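Local coordinates for D-ribitol-5-phosphate phosphatase (Bacteroides thetaiotaomicron, PDB 4JB3), which removes the phosphate from D-ribitol 5-phosphate and D-ribitol 1-phosphate, and from a phosphorylated ribitylaminouracil of the riboflavin pathway, using magnesium, at residues 166-178 against 191-205. Numbering follows the deposited sequence. Where two conformers were deposited one is given.
With NA (sodium ion), chain B.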
loop_
_atom_site.group_PDB
_atom_site.type_symbol
_atom_site.label_atom_id
_atom_site.label_comp_id
_atom_site.label_asym_id
_atom_site.label_seq_id
_atom_site.Cartn_x
_atom_site.Cartn_y
_atom_site.Cartn_z
ATOM N N GLY A 166 12.092 -8.014 2.862
ATOM C CA GLY A 166 12.863 -8.011 4.099
ATOM C C GLY A 166 13.031 -6.655 4.769
ATOM O O GLY A 166 13.787 -6.536 5.740
ATOM N N HIS A 167 12.345 -5.640 4.260
ATOM C CA HIS A 167 12.444 -4.286 4.810
ATOM C C HIS A 167 11.099 -3.612 4.664
ATOM O O HIS A 167 10.354 -3.921 3.731
ATOM C CB HIS A 167 13.463 -3.443 4.024
ATOM C CG HIS A 167 14.834 -4.035 3.963
ATOM N ND1 HIS A 167 15.789 -3.808 4.929
ATOM C CD2 HIS A 167 15.416 -4.832 3.037
ATOM C CE1 HIS A 167 16.897 -4.453 4.609
ATOM N NE2 HIS A 167 16.699 -5.075 3.461
ATOM N N THR A 168 10.790 -2.678 5.563
ATOM C CA THR A 168 9.616 -1.821 5.419
ATOM C C THR A 168 10.026 -0.375 5.182
ATOM O O THR A 168 11.025 0.088 5.752
ATOM C CB THR A 168 8.701 -1.869 6.663
ATOM O OG1 THR A 168 9.505 -1.822 7.850
ATOM C CG2 THR A 168 7.883 -3.133 6.665
ATOM N N LYS A 169 9.257 0.332 4.352
ATOM C CA LYS A 169 9.403 1.782 4.219
ATOM C C LYS A 169 9.266 2.356 5.627
ATOM O O LYS A 169 8.426 1.888 6.398
ATOM C CB LYS A 169 8.302 2.351 3.318
ATOM C CG LYS A 169 8.328 1.826 1.877
ATOM C CD LYS A 169 7.264 2.544 1.036
ATOM C CE LYS A 169 5.907 2.076 1.463
ATOM N NZ LYS A 169 4.823 2.727 0.699
ATOM N N PRO A 170 10.056 3.383 5.964
ATOM C CA PRO A 170 10.888 4.191 5.066
ATOM C C PRO A 170 12.339 3.725 4.945
ATOM O O PRO A 170 13.191 4.550 4.628
ATOM C CB PRO A 170 10.832 5.570 5.726
ATOM C CG PRO A 170 10.839 5.237 7.196
ATOM C CD PRO A 170 10.017 3.963 7.322
ATOM N N ALA A 171 12.620 2.446 5.169
ATOM C CA ALA A 171 13.990 1.958 4.997
ATOM C C ALA A 171 14.451 2.196 3.563
ATOM O O ALA A 171 13.749 1.813 2.617
ATOM C CB ALA A 171 14.075 0.481 5.331
ATOM N N PRO A 172 15.624 2.827 3.392
ATOM C CA PRO A 172 16.112 3.096 2.037
ATOM C C PRO A 172 16.276 1.801 1.246
ATOM O O PRO A 172 16.154 1.825 0.022
ATOM C CB PRO A 172 17.480 3.745 2.275
ATOM C CG PRO A 172 17.401 4.319 3.646
ATOM C CD PRO A 172 16.512 3.386 4.424
ATOM N N GLU A 173 16.528 0.689 1.935
ATOM C CA GLU A 173 16.801 -0.581 1.268
ATOM C C GLU A 173 15.648 -1.068 0.381
ATOM O O GLU A 173 15.887 -1.686 -0.655
ATOM C CB GLU A 173 17.152 -1.658 2.299
ATOM C CG GLU A 173 18.474 -1.422 3.040
ATOM C CD GLU A 173 18.296 -0.730 4.380
ATOM O OE1 GLU A 173 17.379 0.106 4.508
ATOM O OE2 GLU A 173 19.075 -1.030 5.311
ATOM N N ILE A 174 14.406 -0.809 0.779
ATOM C CA ILE A 174 13.279 -1.298 -0.016
ATOM C C ILE A 174 13.172 -0.486 -1.314
ATOM O O ILE A 174 12.898 -1.036 -2.382
ATOM C CB ILE A 174 11.954 -1.354 0.786
ATOM C CG1 ILE A 174 10.926 -2.223 0.056
ATOM C CG2 ILE A 174 11.408 0.043 1.078
ATOM C CD1 ILE A 174 9.582 -2.289 0.767
ATOM N N PHE A 175 13.450 0.811 -1.226
ATOM C CA PHE A 175 13.467 1.667 -2.406
ATOM C C PHE A 175 14.601 1.252 -3.334
ATOM O O PHE A 175 14.440 1.204 -4.553
ATOM C CB PHE A 175 13.680 3.114 -1.995
ATOM C CG PHE A 175 12.489 3.749 -1.338
ATOM C CD1 PHE A 175 12.293 3.641 0.030
ATOM C CD2 PHE A 175 11.576 4.475 -2.087
ATOM C CE1 PHE A 175 11.194 4.237 0.641
ATOM C CE2 PHE A 175 10.488 5.076 -1.489
ATOM C CZ PHE A 175 10.293 4.959 -0.125
ATOM N N ASP A 176 15.752 0.955 -2.746
ATOM C CA ASP A 176 16.907 0.524 -3.527
ATOM C C ASP A 176 16.635 -0.767 -4.304
ATOM O O ASP A 176 17.006 -0.878 -5.479
ATOM C CB ASP A 176 18.129 0.359 -2.623
ATOM C CG ASP A 176 19.378 0.014 -3.396
ATOM O OD1 ASP A 176 19.888 0.899 -4.118
ATOM O OD2 ASP A 176 19.852 -1.137 -3.276
ATOM N N PHE A 177 15.992 -1.738 -3.666
ATOM C CA PHE A 177 15.667 -2.973 -4.364
ATOM C C PHE A 177 14.782 -2.672 -5.551
ATOM O O PHE A 177 15.019 -3.166 -6.655
ATOM C CB PHE A 177 14.942 -3.973 -3.467
ATOM C CG PHE A 177 14.579 -5.252 -4.183
ATOM C CD1 PHE A 177 13.371 -5.378 -4.859
ATOM C CD2 PHE A 177 15.460 -6.320 -4.194
ATOM C CE1 PHE A 177 13.049 -6.543 -5.530
ATOM C CE2 PHE A 177 15.145 -7.490 -4.863
ATOM C CZ PHE A 177 13.934 -7.601 -5.528
ATOM N N MET A 178 13.756 -1.863 -5.321
ATOM C CA MET A 178 12.791 -1.545 -6.361
ATOM C C MET A 178 13.463 -0.837 -7.535
ATOM O O MET A 178 13.204 -1.156 -8.698
ATOM C CB MET A 178 11.652 -0.709 -5.774
ATOM C CG MET A 178 10.587 -0.348 -6.770
ATOM S SD MET A 178 10.946 1.190 -7.609
ATOM C CE MET A 178 9.757 1.079 -8.939
ATOM N N PHE A 191 6.522 9.125 -7.157
ATOM C CA PHE A 191 6.237 8.274 -6.019
ATOM C C PHE A 191 5.055 8.863 -5.263
ATOM O O PHE A 191 5.099 10.013 -4.837
ATOM C CB PHE A 191 7.472 8.172 -5.122
ATOM C CG PHE A 191 7.252 7.397 -3.849
ATOM C CD1 PHE A 191 6.739 6.102 -3.870
ATOM C CD2 PHE A 191 7.596 7.952 -2.631
ATOM C CE1 PHE A 191 6.560 5.389 -2.676
ATOM C CE2 PHE A 191 7.422 7.251 -1.448
ATOM C CZ PHE A 191 6.908 5.971 -1.471
ATOM N N VAL A 192 3.995 8.069 -5.121
ATOM C CA VAL A 192 2.735 8.503 -4.524
ATOM C C VAL A 192 2.475 7.751 -3.224
ATOM O O VAL A 192 2.216 6.550 -3.248
ATOM C CB VAL A 192 1.556 8.266 -5.489
ATOM C CG1 VAL A 192 0.273 8.880 -4.922
ATOM C CG2 VAL A 192 1.850 8.824 -6.873
ATOM N N ASP A 193 2.545 8.451 -2.097
ATOM C CA ASP A 193 2.484 7.813 -0.788
ATOM C C ASP A 193 1.915 8.823 0.182
ATOM O O ASP A 193 2.266 10.005 0.126
ATOM C CB ASP A 193 3.907 7.393 -0.369
ATOM C CG ASP A 193 3.926 6.404 0.788
ATOM O OD1 ASP A 193 3.288 6.658 1.830
ATOM O OD2 ASP A 193 4.592 5.355 0.663
ATOM N N ASP A 194 1.025 8.378 1.066
ATOM C CA ASP A 194 0.431 9.302 2.026
ATOM C C ASP A 194 1.302 9.557 3.255
ATOM O O ASP A 194 0.992 10.443 4.065
ATOM C CB ASP A 194 -0.956 8.821 2.475
ATOM C CG ASP A 194 -0.911 7.467 3.154
ATOM O OD1 ASP A 194 -0.312 6.540 2.572
ATOM O OD2 ASP A 194 -1.472 7.321 4.265
ATOM N N GLY A 195 2.379 8.777 3.400
ATOM C CA GLY A 195 3.210 8.870 4.594
ATOM C C GLY A 195 4.411 9.788 4.443
ATOM O O GLY A 195 5.208 9.627 3.507
ATOM N N SER A 196 4.531 10.753 5.355
ATOM C CA SER A 196 5.575 11.770 5.291
ATOM C C SER A 196 6.980 11.200 5.266
ATOM O O SER A 196 7.792 11.603 4.431
ATOM C CB SER A 196 5.429 12.762 6.452
ATOM O OG SER A 196 4.250 13.504 6.289
ATOM N N SER A 197 7.279 10.281 6.178
ATOM C CA SER A 197 8.630 9.725 6.251
ATOM C C SER A 197 8.989 9.029 4.944
ATOM O O SER A 197 10.122 9.129 4.473
ATOM C CB SER A 197 8.766 8.754 7.424
ATOM O OG SER A 197 8.626 9.434 8.662
ATOM N N ASN A 198 8.021 8.346 4.337
ATOM C CA ASN A 198 8.271 7.660 3.075
ATOM C C ASN A 198 8.548 8.662 1.964
ATOM O O ASN A 198 9.435 8.454 1.130
ATOM C CB ASN A 198 7.062 6.804 2.689
ATOM C CG ASN A 198 6.830 5.658 3.640
ATOM O OD1 ASN A 198 7.695 5.317 4.452
ATOM N ND2 ASN A 198 5.649 5.044 3.550
ATOM N N ILE A 199 7.766 9.738 1.929
ATOM C CA ILE A 199 7.959 10.803 0.947
ATOM C C ILE A 199 9.357 11.415 1.074
ATOM O O ILE A 199 10.037 11.655 0.073
ATOM C CB ILE A 199 6.861 11.875 1.091
ATOM C CG1 ILE A 199 5.514 11.319 0.618
ATOM C CG2 ILE A 199 7.226 13.144 0.323
ATOM C CD1 ILE A 199 5.382 11.176 -0.906
ATOM N N HIS A 200 9.805 11.653 2.303
ATOM C CA HIS A 200 11.105 12.275 2.492
ATOM C C HIS A 200 12.258 11.419 1.981
ATOM O O HIS A 200 13.170 11.938 1.335
ATOM C CB HIS A 200 11.308 12.691 3.945
ATOM C CG HIS A 200 10.324 13.721 4.404
ATOM N ND1 HIS A 200 10.023 14.840 3.658
ATOM C CD2 HIS A 200 9.579 13.802 5.534
ATOM C CE1 HIS A 200 9.131 15.569 4.309
ATOM N NE2 HIS A 200 8.845 14.963 5.449
ATOM N N ILE A 201 12.226 10.112 2.238
ATOM C CA ILE A 201 13.277 9.260 1.711
ATOM C C ILE A 201 13.162 9.140 0.188
ATOM O O ILE A 201 14.174 9.153 -0.514
ATOM C CB ILE A 201 13.320 7.883 2.406
ATOM C CG1 ILE A 201 14.464 7.043 1.839
ATOM C CG2 ILE A 201 12.025 7.143 2.245
ATOM C CD1 ILE A 201 15.827 7.549 2.242
ATOM N N GLY A 202 11.940 9.081 -0.336
ATOM C CA GLY A 202 11.756 9.080 -1.780
ATOM C C GLY A 202 12.382 10.301 -2.433
ATOM O O GLY A 202 13.101 10.180 -3.434
ATOM N N LYS A 203 12.146 11.475 -1.851
ATOM C CA LYS A 203 12.725 12.719 -2.357
ATOM C C LYS A 203 14.242 12.677 -2.314
ATOM O O LYS A 203 14.905 13.079 -3.271
ATOM C CB LYS A 203 12.214 13.917 -1.561
ATOM C CG LYS A 203 10.816 14.351 -1.924
ATOM C CD LYS A 203 10.255 15.281 -0.870
ATOM C CE LYS A 203 10.067 16.676 -1.406
ATOM N NZ LYS A 203 9.958 17.670 -0.296
ATOM N N GLU A 204 14.796 12.184 -1.208
ATOM C CA GLU A 204 16.242 12.072 -1.036
ATOM C C GLU A 204 16.884 11.199 -2.120
ATOM O O GLU A 204 17.999 11.481 -2.584
ATOM C CB GLU A 204 16.538 11.497 0.352
ATOM C CG GLU A 204 18.007 11.336 0.692
ATOM C CD GLU A 204 18.216 10.926 2.139
ATOM O OE1 GLU A 204 17.465 11.419 3.012
ATOM O OE2 GLU A 204 19.121 10.104 2.400
ATOM N N LEU A 205 16.173 10.149 -2.517
ATOM C CA LEU A 205 16.664 9.224 -3.536
ATOM C C LEU A 205 16.410 9.700 -4.959
ATOM O O LEU A 205 16.822 9.036 -5.920
ATOM C CB LEU A 205 16.053 7.844 -3.338
ATOM C CG LEU A 205 16.397 7.223 -1.993
ATOM C CD1 LEU A 205 15.648 5.920 -1.825
ATOM C CD2 LEU A 205 17.890 6.988 -1.934
HETATM NA NA NA B . 0.283 4.337 3.070
HETATM O O HOH W 1 2.330 5.206 3.969
HETATM O O HOH W 2 -0.644 4.802 5.195
#
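Lys169 reaches across to Asp193 and passes Asn198 at about a right angle on the way. Its CB lies 3.2 Å from Asn198 OD1. CD sits at the rim of the Phe191 ring, near the ring plane. CE lies 3.6 Å from both Asn198 ND2 and Asp193 OD2, which are on the same side of it. The chain runs extended except for a bend at chi3 (-71°), and NZ ends in a salt bridge 2.6 Å from Asp193 OD2, nearly in line with its C-O bond. Asn198 ND2 donates to the same oxygen from the other face of the carboxylate. Asp193 OD1 accepts from Gly195 N at 2.8 Å, closing an Asx turn just before helix 196-204. It also takes a hydrogen bond from a water bound to the sodium ion. With an alanine at Asp193, the Lys169 ammonium would probably lose this mate, and Gly195 N its Asx-turn acceptor.

Beside this polar group the packing is apolar. The edge of Phe175 points at the face of Phe191 in a T-shaped stack, planes at 80° and centroids 5.3 Å apart. Ile201 CG2 touches Phe175 CE1, and Leu205 CD1 meets Phe175 CB. Pro170, which follows a cis peptide bond, lies against Ser197 and Asn198.

Lys169 NZ also pairs with Asp30, probably the nucleophile, as in related enzymes. Asp30, Gly32 and Asp194 bind the sodium, probably where magnesium sits during catalysis. The acidic loop follows parallel strand 189-192 and the lysine precedes helix 172-182; this pairing is characteristic of the HAD phosphatase active site, motifs III and IV.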